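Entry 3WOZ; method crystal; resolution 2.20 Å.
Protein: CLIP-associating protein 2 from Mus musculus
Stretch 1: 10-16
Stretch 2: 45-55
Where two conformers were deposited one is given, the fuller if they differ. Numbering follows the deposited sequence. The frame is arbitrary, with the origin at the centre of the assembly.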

ATOM      1  N   VAL A  10      24.979 -11.679  -1.843  1.00 58.67           N
ATOM      2  CA  VAL A  10      23.573 -11.911  -2.169  1.00 57.88           C
ATOM      3  C   VAL A  10      22.932 -10.608  -2.644  1.00 57.53           C
ATOM      4  O   VAL A  10      22.261 -10.581  -3.678  1.00 57.42           O
ATOM      5  CB  VAL A  10      22.785 -12.526  -0.979  1.00 57.87           C
ATOM      6  CG1 VAL A  10      21.281 -12.357  -1.167  1.00 57.38           C
ATOM      7  CG2 VAL A  10      23.124 -13.997  -0.817  1.00 57.44           C
ATOM      8  N   LEU A  11      23.176  -9.530  -1.901  1.00 57.12           N
ATOM      9  CA  LEU A  11      22.647  -8.211  -2.239  1.00 56.74           C
ATOM     10  C   LEU A  11      23.244  -7.685  -3.542  1.00 56.60           C
ATOM     11  O   LEU A  11      22.550  -7.026  -4.319  1.00 56.48           O
ATOM     12  CB  LEU A  11      22.860  -7.220  -1.087  1.00 56.54           C
ATOM     13  CG  LEU A  11      22.152  -7.532   0.243  1.00 56.27           C
ATOM     14  CD1 LEU A  11      22.456  -6.468   1.289  1.00 55.72           C
ATOM     15  CD2 LEU A  11      20.644  -7.683   0.065  1.00 55.70           C
ATOM     16  N   ASN A  12      24.521  -7.996  -3.780  1.00 56.49           N
ATOM     17  CA  ASN A  12      25.186  -7.677  -5.048  1.00 56.41           C
ATOM     18  C   ASN A  12      24.490  -8.326  -6.243  1.00 56.02           C
ATOM     19  O   ASN A  12      24.281  -7.681  -7.269  1.00 56.01           O
ATOM     20  CB  ASN A  12      26.663  -8.103  -5.024  1.00 56.63           C
ATOM     21  CG  ASN A  12      27.550  -7.140  -4.243  1.00 57.27           C
ATOM     22  OD1 ASN A  12      27.182  -5.994  -3.976  1.00 58.36           O
ATOM     23  ND2 ASN A  12      28.737  -7.611  -3.878  1.00 58.29           N
ATOM     24  N   ARG A  13      24.134  -9.599  -6.095  1.00 55.66           N
ATOM     25  CA  ARG A  13      23.447 -10.345  -7.150  1.00 55.49           C
ATOM     26  C   ARG A  13      22.035  -9.805  -7.410  1.00 55.07           C
ATOM     27  O   ARG A  13      21.587  -9.770  -8.555  1.00 55.16           O
ATOM     28  CB  ARG A  13      23.408 -11.840  -6.819  1.00 55.68           C
ATOM     29  CG  ARG A  13      24.767 -12.529  -6.859  1.00 56.28           C
ATOM     30  CD  ARG A  13      24.691 -13.948  -6.317  1.00 57.91           C
ATOM     31  NE  ARG A  13      25.970 -14.644  -6.465  1.00 59.95           N
ATOM     32  CZ  ARG A  13      26.172 -15.938  -6.213  1.00 60.82           C
ATOM     33  NH1 ARG A  13      25.178 -16.711  -5.787  1.00 60.31           N
ATOM     34  NH2 ARG A  13      27.382 -16.462  -6.391  1.00 60.79           N
ATOM     35  N   CYS A  14      21.355  -9.371  -6.350  1.00 54.40           N
ATOM     36  CA  CYS A  14      20.041  -8.735  -6.469  1.00 53.90           C
ATOM     37  C   CYS A  14      20.108  -7.389  -7.190  1.00 53.99           C
ATOM     38  O   CYS A  14      19.154  -6.999  -7.869  1.00 53.93           O
ATOM     39  CB  CYS A  14      19.409  -8.536  -5.092  1.00 53.68           C
ATOM     40  SG  CYS A  14      18.981 -10.053  -4.238  1.00 52.30           S
ATOM     41  N   ALA A  15      21.229  -6.686  -7.029  1.00 53.88           N
ATOM     42  CA  ALA A  15      21.432  -5.374  -7.638  1.00 54.14           C
ATOM     43  C   ALA A  15      22.003  -5.453  -9.058  1.00 54.35           C
ATOM     44  O   ALA A  15      22.169  -4.425  -9.721  1.00 54.44           O
ATOM     45  CB  ALA A  15      22.328  -4.510  -6.750  1.00 54.14           C
ATOM     46  N   SER A  16      22.294  -6.667  -9.520  1.00 54.50           N
ATOM     47  CA  SER A  16      22.878  -6.885 -10.844  1.00 54.85           C
ATOM     48  C   SER A  16      21.968  -6.431 -11.980  1.00 55.09           C
ATOM     49  O   SER A  16      20.749  -6.573 -11.906  1.00 55.07           O
ATOM     50  CB  SER A  16      23.229  -8.361 -11.038  1.00 54.74           C
ATOM     51  OG  SER A  16      23.719  -8.601 -12.347  1.00 54.59           O
ATOM     52  N   LYS A  45      19.139  -1.367   5.039  1.00 48.78           N
ATOM     53  CA  LYS A  45      18.973  -0.118   4.302  1.00 48.59           C
ATOM     54  C   LYS A  45      19.276  -0.321   2.812  1.00 48.30           C
ATOM     55  O   LYS A  45      18.510   0.118   1.954  1.00 48.31           O
ATOM     56  CB  LYS A  45      19.860   0.978   4.895  1.00 48.72           C
ATOM     57  CG  LYS A  45      19.695   2.349   4.249  1.00 49.39           C
ATOM     58  CD  LYS A  45      20.673   3.355   4.846  1.00 50.94           C
ATOM     59  CE  LYS A  45      20.562   4.715   4.166  1.00 51.56           C
ATOM     60  NZ  LYS A  45      19.250   5.372   4.433  1.00 52.19           N
ATOM     61  N   ARG A  46      20.381  -1.001   2.520  1.00 47.84           N
ATOM     62  CA  ARG A  46      20.765  -1.319   1.145  1.00 47.67           C
ATOM     63  C   ARG A  46      19.740  -2.231   0.458  1.00 47.13           C
ATOM     64  O   ARG A  46      19.417  -2.032  -0.716  1.00 47.05           O
ATOM     65  CB  ARG A  46      22.168  -1.937   1.106  1.00 47.77           C
ATOM     66  CG  ARG A  46      22.594  -2.485  -0.256  1.00 49.03           C
ATOM     67  CD  ARG A  46      24.105  -2.456  -0.410  1.00 51.68           C
ATOM     68  NE  ARG A  46      24.611  -3.472  -1.339  1.00 53.77           N
ATOM     69  CZ  ARG A  46      24.623  -3.355  -2.665  1.00 54.81           C
ATOM     70  NH1 ARG A  46      24.132  -2.268  -3.253  1.00 56.38           N
ATOM     71  NH2 ARG A  46      25.117  -4.336  -3.409  1.00 54.88           N
ATOM     72  N   LEU A  47      19.226  -3.216   1.194  1.00 46.39           N
ATOM     73  CA  LEU A  47      18.214  -4.123   0.655  1.00 45.63           C
ATOM     74  C   LEU A  47      16.909  -3.389   0.325  1.00 45.24           C
ATOM     75  O   LEU A  47      16.285  -3.662  -0.703  1.00 45.10           O
ATOM     76  CB  LEU A  47      17.963  -5.306   1.605  1.00 45.65           C
ATOM     77  CG  LEU A  47      16.870  -6.331   1.257  1.00 45.08           C
ATOM     78  CD1 LEU A  47      16.933  -6.778  -0.204  1.00 43.78           C
ATOM     79  CD2 LEU A  47      16.969  -7.526   2.180  1.00 44.80           C
ATOM     80  N   CYS A  48      16.509  -2.462   1.194  1.00 44.64           N
ATOM     81  CA  CYS A  48      15.342  -1.624   0.943  1.00 44.33           C
ATOM     82  C   CYS A  48      15.507  -0.781  -0.318  1.00 44.33           C
ATOM     83  O   CYS A  48      14.546  -0.567  -1.052  1.00 44.08           O
ATOM     84  CB  CYS A  48      15.046  -0.728   2.138  1.00 44.08           C
ATOM     85  SG  CYS A  48      14.362  -1.631   3.519  1.00 43.53           S
ATOM     86  N   GLU A  49      16.732  -0.320  -0.557  1.00 44.26           N
ATOM     87  CA  GLU A  49      17.052   0.470  -1.746  1.00 44.43           C
ATOM     88  C   GLU A  49      17.014  -0.385  -3.012  1.00 43.90           C
ATOM     89  O   GLU A  49      16.536   0.066  -4.058  1.00 43.99           O
ATOM     90  CB  GLU A  49      18.407   1.165  -1.581  1.00 44.44           C
ATOM     91  CG  GLU A  49      18.378   2.281  -0.533  1.00 46.43           C
ATOM     92  CD  GLU A  49      19.759   2.760  -0.111  1.00 48.80           C
ATOM     93  OE1 GLU A  49      20.774   2.221  -0.613  1.00 50.93           O
ATOM     94  OE2 GLU A  49      19.826   3.680   0.732  1.00 49.39           O
ATOM     95  N   ILE A  50      17.507  -1.617  -2.901  1.00 43.30           N
ATOM     96  CA  ILE A  50      17.421  -2.609  -3.972  1.00 42.89           C
ATOM     97  C   ILE A  50      15.964  -2.973  -4.286  1.00 42.53           C
ATOM     98  O   ILE A  50      15.577  -3.054  -5.452  1.00 42.30           O
ATOM     99  CB  ILE A  50      18.222  -3.886  -3.620  1.00 43.00           C
ATOM    100  CG1 ILE A  50      19.730  -3.595  -3.665  1.00 43.49           C
ATOM    101  CG2 ILE A  50      17.866  -5.042  -4.566  1.00 42.44           C
ATOM    102  CD1 ILE A  50      20.599  -4.657  -2.986  1.00 43.64           C
ATOM    103  N   PHE A  51      15.167  -3.177  -3.239  1.00 42.03           N
ATOM    104  CA  PHE A  51      13.767  -3.559  -3.400  1.00 41.48           C
ATOM    105  C   PHE A  51      12.921  -2.438  -4.000  1.00 41.59           C
ATOM    106  O   PHE A  51      12.008  -2.703  -4.781  1.00 41.26           O
ATOM    107  CB  PHE A  51      13.171  -4.034  -2.068  1.00 41.14           C
ATOM    108  CG  PHE A  51      13.388  -5.499  -1.781  1.00 40.55           C
ATOM    109  CD1 PHE A  51      14.014  -6.333  -2.705  1.00 40.10           C
ATOM    110  CD2 PHE A  51      12.922  -6.056  -0.593  1.00 40.77           C
ATOM    111  CE1 PHE A  51      14.190  -7.688  -2.440  1.00 39.45           C
ATOM    112  CE2 PHE A  51      13.092  -7.407  -0.325  1.00 40.63           C
ATOM    113  CZ  PHE A  51      13.727  -8.224  -1.254  1.00 39.86           C
ATOM    114  N   THR A  52      13.233  -1.196  -3.623  1.00 41.60           N
ATOM    115  CA  THR A  52      12.592  -0.011  -4.189  1.00 41.92           C
ATOM    116  C   THR A  52      12.720  -0.005  -5.714  1.00 42.28           C
ATOM    117  O   THR A  52      11.738   0.230  -6.421  1.00 42.36           O
ATOM    118  CB  THR A  52      13.187   1.291  -3.595  1.00 42.10           C
ATOM    119  OG1 THR A  52      12.982   1.307  -2.178  1.00 41.66           O
ATOM    120  CG2 THR A  52      12.532   2.537  -4.206  1.00 41.73           C
ATOM    121  N   ARG A  53      13.929  -0.284  -6.202  1.00 42.69           N
ATOM    122  CA  ARG A  53      14.200  -0.357  -7.637  0.50 42.83           C
ATOM    123  C   ARG A  53      13.581  -1.605  -8.267  1.00 42.88           C
ATOM    124  O   ARG A  53      13.142  -1.577  -9.422  1.00 42.70           O
ATOM    125  CB  ARG A  53      15.707  -0.322  -7.905  0.50 42.95           C
ATOM    126  CG  ARG A  53      16.386   0.981  -7.498  0.50 43.42           C
ATOM    127  CD  ARG A  53      17.758   1.112  -8.144  0.50 43.91           C
ATOM    128  NE  ARG A  53      18.593  -0.059  -7.894  0.50 43.68           N
ATOM    129  CZ  ARG A  53      19.375  -0.208  -6.830  0.50 43.67           C
ATOM    130  NH1 ARG A  53      19.430   0.742  -5.905  0.50 43.85           N
ATOM    131  NH2 ARG A  53      20.098  -1.308  -6.690  0.50 43.57           N
HETATM  132  N   MSE A  54      13.541  -2.695  -7.499  1.00 42.76           N
HETATM  133  CA  MSE A  54      12.968  -3.962  -7.959  1.00 42.91           C
HETATM  134  C   MSE A  54      11.480  -3.860  -8.313  1.00 42.45           C
HETATM  135  O   MSE A  54      10.965  -4.662  -9.087  1.00 42.08           O
HETATM  136  CB  MSE A  54      13.198  -5.070  -6.928  1.00 43.32           C
HETATM  137  CG  MSE A  54      13.594  -6.400  -7.551  1.00 45.58           C
HETATM  138 SE   MSE A  54      14.584  -7.564  -6.339  1.00 51.97          SE
HETATM  139  CE  MSE A  54      15.990  -8.181  -7.553  1.00 49.49           C
ATOM    140  N   PHE A  55      10.793  -2.873  -7.744  1.00 42.28           N
ATOM    141  CA  PHE A  55       9.403  -2.616  -8.103  1.00 42.14           C
ATOM    142  C   PHE A  55       9.250  -2.299  -9.589  1.00 42.56           C
ATOM    143  O   PHE A  55       8.189  -2.526 -10.166  1.00 42.73           O
ATOM    144  CB  PHE A  55       8.811  -1.494  -7.245  1.00 42.04           C
ATOM    145  CG  PHE A  55       8.299  -1.961  -5.914  1.00 40.50           C
ATOM    146  CD1 PHE A  55       7.171  -2.768  -5.834  1.00 39.12           C
ATOM    147  CD2 PHE A  55       8.945  -1.592  -4.738  1.00 40.07           C
ATOM    148  CE1 PHE A  55       6.695  -3.214  -4.603  1.00 38.41           C
ATOM    149  CE2 PHE A  55       8.468  -2.028  -3.496  1.00 39.06           C
ATOM    150  CZ  PHE A  55       7.337  -2.836  -3.434  1.00 38.12           C
TER

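Both stretches are largely helical, and their helices run nearly parallel: the N-to-C directions of 10-14 and 45-54 differ by only 19°, and the axes approach to 10.3 Å. That spacing leaves room for side chains to fill the space between them. The backbones draw nearest where small or branched residues meet, with the CA of Ala15 6.1 Å from the CA of Ile50, and the CA of Leu11 6.7 Å from the CA of Leu47. Within each helix the main-chain polar groups largely satisfy one another, as in the hydrogen bonds from Cys14 N to Val10 O (3.1 Å) and from Ile50 N to Arg46 O (2.9 Å). Apolar side chains make most of the contact between the helices. Leu11, Leu47, Ile50 and Met54 are all buried, and their apolar side chains suit such places because they need no polar partner.

Ile50 is the hub of this contact. Its CA-to-CB bond points toward the first stretch, and its branched side chain reaches three residues there. CD1 lies 3.9 Å from Leu11 CB, CG2 lies 3.9 Å from Cys14 CB, and CG1 lies 4.1 Å from Ala15 CB. The Ile50 CD1 methyl also packs 3.3 Å from Leu11 O, a carbonyl already hydrogen-bonded to Ala15 N within its own stretch (3.0 Å).

Leu11 points toward the second stretch and has the largest area covered by it. With chi1 m and chi2 t, it extends its CD2 methyl to 3.8 Å from Leu47 CD1. Leu47 leaves its backbone sideways, yet its branched side chain (chi1 t, chi2 p) still brings CD1 into the contact. Farther along, the flexible, largely apolar selenomethionine Met54 places its terminal CE 4.2 Å from Cys14 CB and 3.4 Å from Cys14 O. Cys14 is compact and buried, and it suits a position that must accommodate both Ile50 and Met54. Ala15 offers just a methyl group, in keeping with the close approach of the backbones at this point.

Toward the margin, arginines combine apolar reach with polar ends. Arg46 starts toward the first stretch with chi1, chi2 and chi3 all t, and its extended chain passes beside Leu11, whose CB is 4.1 Å from Arg46 NE. Its guanidinium meets Asn12 at the edge, with NH2 2.7 Å from Asn12 OD1. Asn12 points away at CB, but its end comes nearer; exposed and polar, it suits this solvent-facing border. Arg53, in the conformer given, brings the edge of its guanidinium to Ala15, with NH2 3.9 Å from CB. Altogether the two stretches bury 408 Å², chiefly through packing.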